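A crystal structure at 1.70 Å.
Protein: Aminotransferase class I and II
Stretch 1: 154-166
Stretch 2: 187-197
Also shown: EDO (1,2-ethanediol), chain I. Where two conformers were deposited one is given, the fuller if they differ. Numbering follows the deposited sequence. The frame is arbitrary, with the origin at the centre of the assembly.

Stretch 1 (154-166) TTKMICINNANNP
Stretch 2 (187-197) GAYILSDEVYR

The strand ending at Asn161 and strand 189-193 lie side by side as parallel neighbours, their axes 4.6 Å apart and inclined by 17°, in the register Met157-Tyr189, Ile158-Ile190, Cys159-Leu191, Ile160-Ser192, Asn161-Asp193 (CA-CA 4.5-4.8 Å). Both are extended (phi/psi, for example, -116/128 at Ile158 and -122/113 at Ile190). The ladder alternates as parallel pairing requires: Tyr189 N to Lys156 O (3.0 Å), Ile158 N to Tyr189 O (2.9 Å), Leu191 N to Ile158 O (2.9 Å), Ile160 N to Leu191 O (2.9 Å), Asp193 N to Ile160 O (3.0 Å) and Asn162 N to Asp193 O (2.9 Å). Beyond it, after a cis Asn162-Ala163 peptide, Ala163 N donates to Tyr196 O (3.0 Å).

Selenomethionine Met157 (t, t, m), Tyr189 (m), Cys159 (m) and Leu191 (t, p) share one face; apolar contacts bury hydrocarbon and selenium, Met157 CE meeting Tyr189 CD2 at 3.9 Å and Met157 SE meeting Leu191 CB at 4.0 Å. Ile158 (m, t), Ile190 (m, t) and Ile160 (p, t) pack on the other, with Ile160 CG1 4.2 Å from Ile190 CG2. Tyr196 (m) points toward stretch 1, its CB 3.9 Å from Ala163 CB. Asn161 (t) turns its amide back, satisfying both ends: ND2 donates to the carbonyl Asp193 O (2.8 Å) while OD1 accepts from backbone Asn165 N (3.0 Å). Water 3 joins Ala163 O and Asp193 O, donating to each at 2.8 Å, and accepts from Tyr196 N (2.9 Å).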

# COMPACT_ATOMS: atom_id res chain seq x y z
N THR A 154 10.50 -25.29 -15.13
CA THR A 154 9.99 -24.85 -13.83
C THR A 154 9.69 -23.36 -13.77
O THR A 154 9.48 -22.80 -12.67
CB THR A 154 10.98 -25.21 -12.65
OG1 THR A 154 12.25 -24.57 -12.85
CG2 THR A 154 11.16 -26.74 -12.51
N THR A 155 9.59 -22.67 -14.93
CA THR A 155 9.31 -21.25 -14.88
C THR A 155 8.02 -21.02 -14.10
O THR A 155 7.00 -21.61 -14.42
CB THR A 155 9.27 -20.64 -16.30
OG1 THR A 155 10.56 -20.75 -16.91
CG2 THR A 155 8.79 -19.13 -16.31
N LYS A 156 8.08 -20.14 -13.12
CA LYS A 156 6.94 -19.88 -12.24
C LYS A 156 5.96 -18.86 -12.77
O LYS A 156 4.73 -19.02 -12.59
CB LYS A 156 7.39 -19.42 -10.88
CG LYS A 156 6.18 -19.02 -10.01
CD LYS A 156 6.30 -19.09 -8.52
CE LYS A 156 6.28 -20.50 -7.96
NZ LYS A 156 6.67 -20.38 -6.51
N MSE A 157 6.48 -17.82 -13.42
CA MSE A 157 5.67 -16.67 -13.80
C MSE A 157 6.28 -15.91 -14.94
O MSE A 157 7.50 -15.81 -15.03
CB MSE A 157 5.49 -15.74 -12.58
CG MSE A 157 4.54 -14.55 -12.86
SE MSE A 157 4.33 -13.42 -11.34
CE MSE A 157 3.28 -14.66 -10.28
N ILE A 158 5.43 -15.42 -15.85
CA ILE A 158 5.76 -14.49 -16.89
C ILE A 158 4.98 -13.21 -16.60
O ILE A 158 3.75 -13.28 -16.36
CB ILE A 158 5.36 -15.02 -18.28
CG1 ILE A 158 6.12 -16.31 -18.60
CG2 ILE A 158 5.66 -13.97 -19.41
CD1 ILE A 158 5.50 -17.13 -19.74
N CYS A 159 5.68 -12.09 -16.58
CA CYS A 159 5.07 -10.78 -16.33
C CYS A 159 5.00 -9.97 -17.59
O CYS A 159 6.01 -9.79 -18.30
CB CYS A 159 5.85 -10.02 -15.25
SG CYS A 159 6.04 -10.84 -13.69
N ILE A 160 3.79 -9.47 -17.89
CA ILE A 160 3.56 -8.56 -18.99
C ILE A 160 2.76 -7.34 -18.52
O ILE A 160 2.15 -7.35 -17.46
CB ILE A 160 2.81 -9.25 -20.14
CG1 ILE A 160 1.38 -9.65 -19.74
CG2 ILE A 160 3.61 -10.46 -20.69
CD1 ILE A 160 0.55 -10.19 -20.99
N ASN A 161 2.75 -6.30 -19.35
CA ASN A 161 2.05 -5.06 -19.08
C ASN A 161 1.36 -4.79 -20.43
O ASN A 161 2.01 -4.61 -21.47
CB ASN A 161 3.10 -4.03 -18.68
CG ASN A 161 2.56 -2.66 -18.28
OD1 ASN A 161 3.35 -1.68 -18.30
ND2 ASN A 161 1.29 -2.56 -17.87
N ASN A 162 0.04 -4.81 -20.43
CA ASN A 162 -0.74 -4.82 -21.66
C ASN A 162 -1.93 -3.84 -21.52
O ASN A 162 -2.90 -4.16 -20.82
CB ASN A 162 -1.26 -6.22 -21.97
CG ASN A 162 -1.50 -6.45 -23.47
OD1 ASN A 162 -0.78 -5.88 -24.34
ND2 ASN A 162 -2.54 -7.23 -23.79
N ALA A 163 -1.89 -2.67 -22.17
CA ALA A 163 -0.75 -2.16 -22.97
C ALA A 163 0.47 -1.83 -22.18
O ALA A 163 0.38 -1.63 -20.97
CB ALA A 163 -1.21 -0.92 -23.76
N ASN A 164 1.63 -1.68 -22.84
CA ASN A 164 2.89 -1.55 -22.09
C ASN A 164 3.24 -0.10 -21.75
O ASN A 164 2.98 0.78 -22.52
CB ASN A 164 4.05 -2.14 -22.92
CG ASN A 164 5.31 -2.40 -22.06
OD1 ASN A 164 5.25 -2.53 -20.82
ND2 ASN A 164 6.45 -2.49 -22.71
N ASN A 165 3.85 0.12 -20.59
CA ASN A 165 4.46 1.40 -20.20
C ASN A 165 5.96 1.19 -20.39
O ASN A 165 6.57 0.42 -19.63
CB ASN A 165 4.11 1.67 -18.72
CG ASN A 165 4.61 3.01 -18.22
OD1 ASN A 165 5.57 3.55 -18.71
ND2 ASN A 165 3.97 3.52 -17.17
N PRO A 166 6.60 1.95 -21.31
CA PRO A 166 6.22 3.26 -21.88
C PRO A 166 5.65 3.34 -23.27
O PRO A 166 5.25 4.42 -23.71
CB PRO A 166 7.56 4.00 -21.83
CG PRO A 166 8.54 2.90 -22.29
CD PRO A 166 8.00 1.63 -21.68
N GLY A 187 2.78 -24.70 -16.90
CA GLY A 187 1.90 -24.25 -15.82
C GLY A 187 2.35 -22.92 -15.20
O GLY A 187 2.07 -22.64 -14.02
N ALA A 188 3.07 -22.08 -15.96
CA ALA A 188 3.51 -20.78 -15.45
C ALA A 188 2.31 -19.84 -15.33
O ALA A 188 1.42 -19.84 -16.17
CB ALA A 188 4.57 -20.14 -16.39
N TYR A 189 2.29 -19.02 -14.29
CA TYR A 189 1.31 -17.98 -14.19
C TYR A 189 1.71 -16.94 -15.19
O TYR A 189 2.90 -16.80 -15.48
CB TYR A 189 1.36 -17.27 -12.88
CG TYR A 189 1.03 -18.08 -11.65
CD1 TYR A 189 -0.22 -18.58 -11.46
CD2 TYR A 189 2.01 -18.32 -10.65
CE1 TYR A 189 -0.53 -19.33 -10.30
CE2 TYR A 189 1.72 -19.05 -9.50
CZ TYR A 189 0.44 -19.54 -9.33
OH TYR A 189 0.15 -20.26 -8.18
N ILE A 190 0.75 -16.17 -15.64
CA ILE A 190 1.02 -14.93 -16.37
C ILE A 190 0.36 -13.78 -15.63
O ILE A 190 -0.87 -13.71 -15.52
CB ILE A 190 0.53 -14.96 -17.84
CG1 ILE A 190 1.23 -16.05 -18.67
CG2 ILE A 190 0.79 -13.56 -18.47
CD1 ILE A 190 0.65 -16.28 -20.06
N LEU A 191 1.19 -12.90 -15.07
CA LEU A 191 0.72 -11.69 -14.40
C LEU A 191 0.67 -10.65 -15.51
O LEU A 191 1.67 -10.43 -16.24
CB LEU A 191 1.73 -11.22 -13.39
CG LEU A 191 1.52 -9.80 -12.79
CD1 LEU A 191 0.06 -9.62 -12.22
CD2 LEU A 191 2.58 -9.47 -11.69
N SER A 192 -0.50 -10.06 -15.72
CA SER A 192 -0.67 -9.01 -16.71
C SER A 192 -1.22 -7.72 -16.08
O SER A 192 -2.34 -7.69 -15.57
CB SER A 192 -1.61 -9.51 -17.81
OG SER A 192 -1.74 -8.54 -18.85
N ASP A 193 -0.38 -6.69 -16.02
CA ASP A 193 -0.78 -5.39 -15.55
C ASP A 193 -1.48 -4.68 -16.72
O ASP A 193 -0.88 -4.35 -17.76
CB ASP A 193 0.46 -4.65 -15.04
CG ASP A 193 0.21 -3.17 -14.70
OD1 ASP A 193 -0.73 -2.55 -15.22
OD2 ASP A 193 1.06 -2.61 -14.00
N GLU A 194 -2.79 -4.54 -16.54
CA GLU A 194 -3.69 -4.08 -17.55
C GLU A 194 -4.28 -2.71 -17.28
O GLU A 194 -5.37 -2.40 -17.75
CB GLU A 194 -4.77 -5.15 -17.80
CG GLU A 194 -4.13 -6.43 -18.32
CD GLU A 194 -5.00 -7.67 -18.43
OE1 GLU A 194 -6.10 -7.72 -17.85
OE2 GLU A 194 -4.56 -8.60 -19.18
N VAL A 195 -3.56 -1.86 -16.56
CA VAL A 195 -4.08 -0.50 -16.32
C VAL A 195 -4.41 0.27 -17.60
O VAL A 195 -5.32 1.12 -17.56
CB VAL A 195 -3.15 0.37 -15.38
CG1 VAL A 195 -3.08 -0.26 -13.95
CG2 VAL A 195 -1.75 0.59 -15.96
N TYR A 196 -3.67 0.03 -18.66
CA TYR A 196 -3.91 0.69 -19.95
C TYR A 196 -4.81 -0.12 -20.85
O TYR A 196 -4.34 -0.96 -21.65
CB TYR A 196 -2.61 1.00 -20.69
CG TYR A 196 -1.77 2.02 -19.93
CD1 TYR A 196 -2.20 3.34 -19.83
CD2 TYR A 196 -0.58 1.68 -19.34
CE1 TYR A 196 -1.47 4.27 -19.17
CE2 TYR A 196 0.15 2.62 -18.66
CZ TYR A 196 -0.30 3.91 -18.60
OH TYR A 196 0.41 4.89 -17.97
N ARG A 197 -6.11 0.10 -20.69
CA ARG A 197 -7.14 -0.41 -21.64
C ARG A 197 -7.01 0.29 -22.98
O ARG A 197 -7.16 1.53 -23.08
CB ARG A 197 -8.56 -0.18 -21.10
CG ARG A 197 -9.71 -0.93 -21.81
CD ARG A 197 -11.06 -0.16 -21.75
NE ARG A 197 -12.02 -0.60 -22.78
CZ ARG A 197 -12.40 0.12 -23.83
NH1 ARG A 197 -11.91 1.33 -24.04
NH2 ARG A 197 -13.27 -0.39 -24.69
C1 EDO I . -14.93 2.47 -25.11
O1 EDO I . -15.02 1.10 -25.52
C2 EDO I . -16.16 3.21 -25.63
O2 EDO I . -16.04 4.62 -25.36
O HOH W 1 3.65 -21.61 -11.55
O HOH W 2 -4.47 -8.16 -21.85
O HOH W 3 -1.42 -1.84 -18.90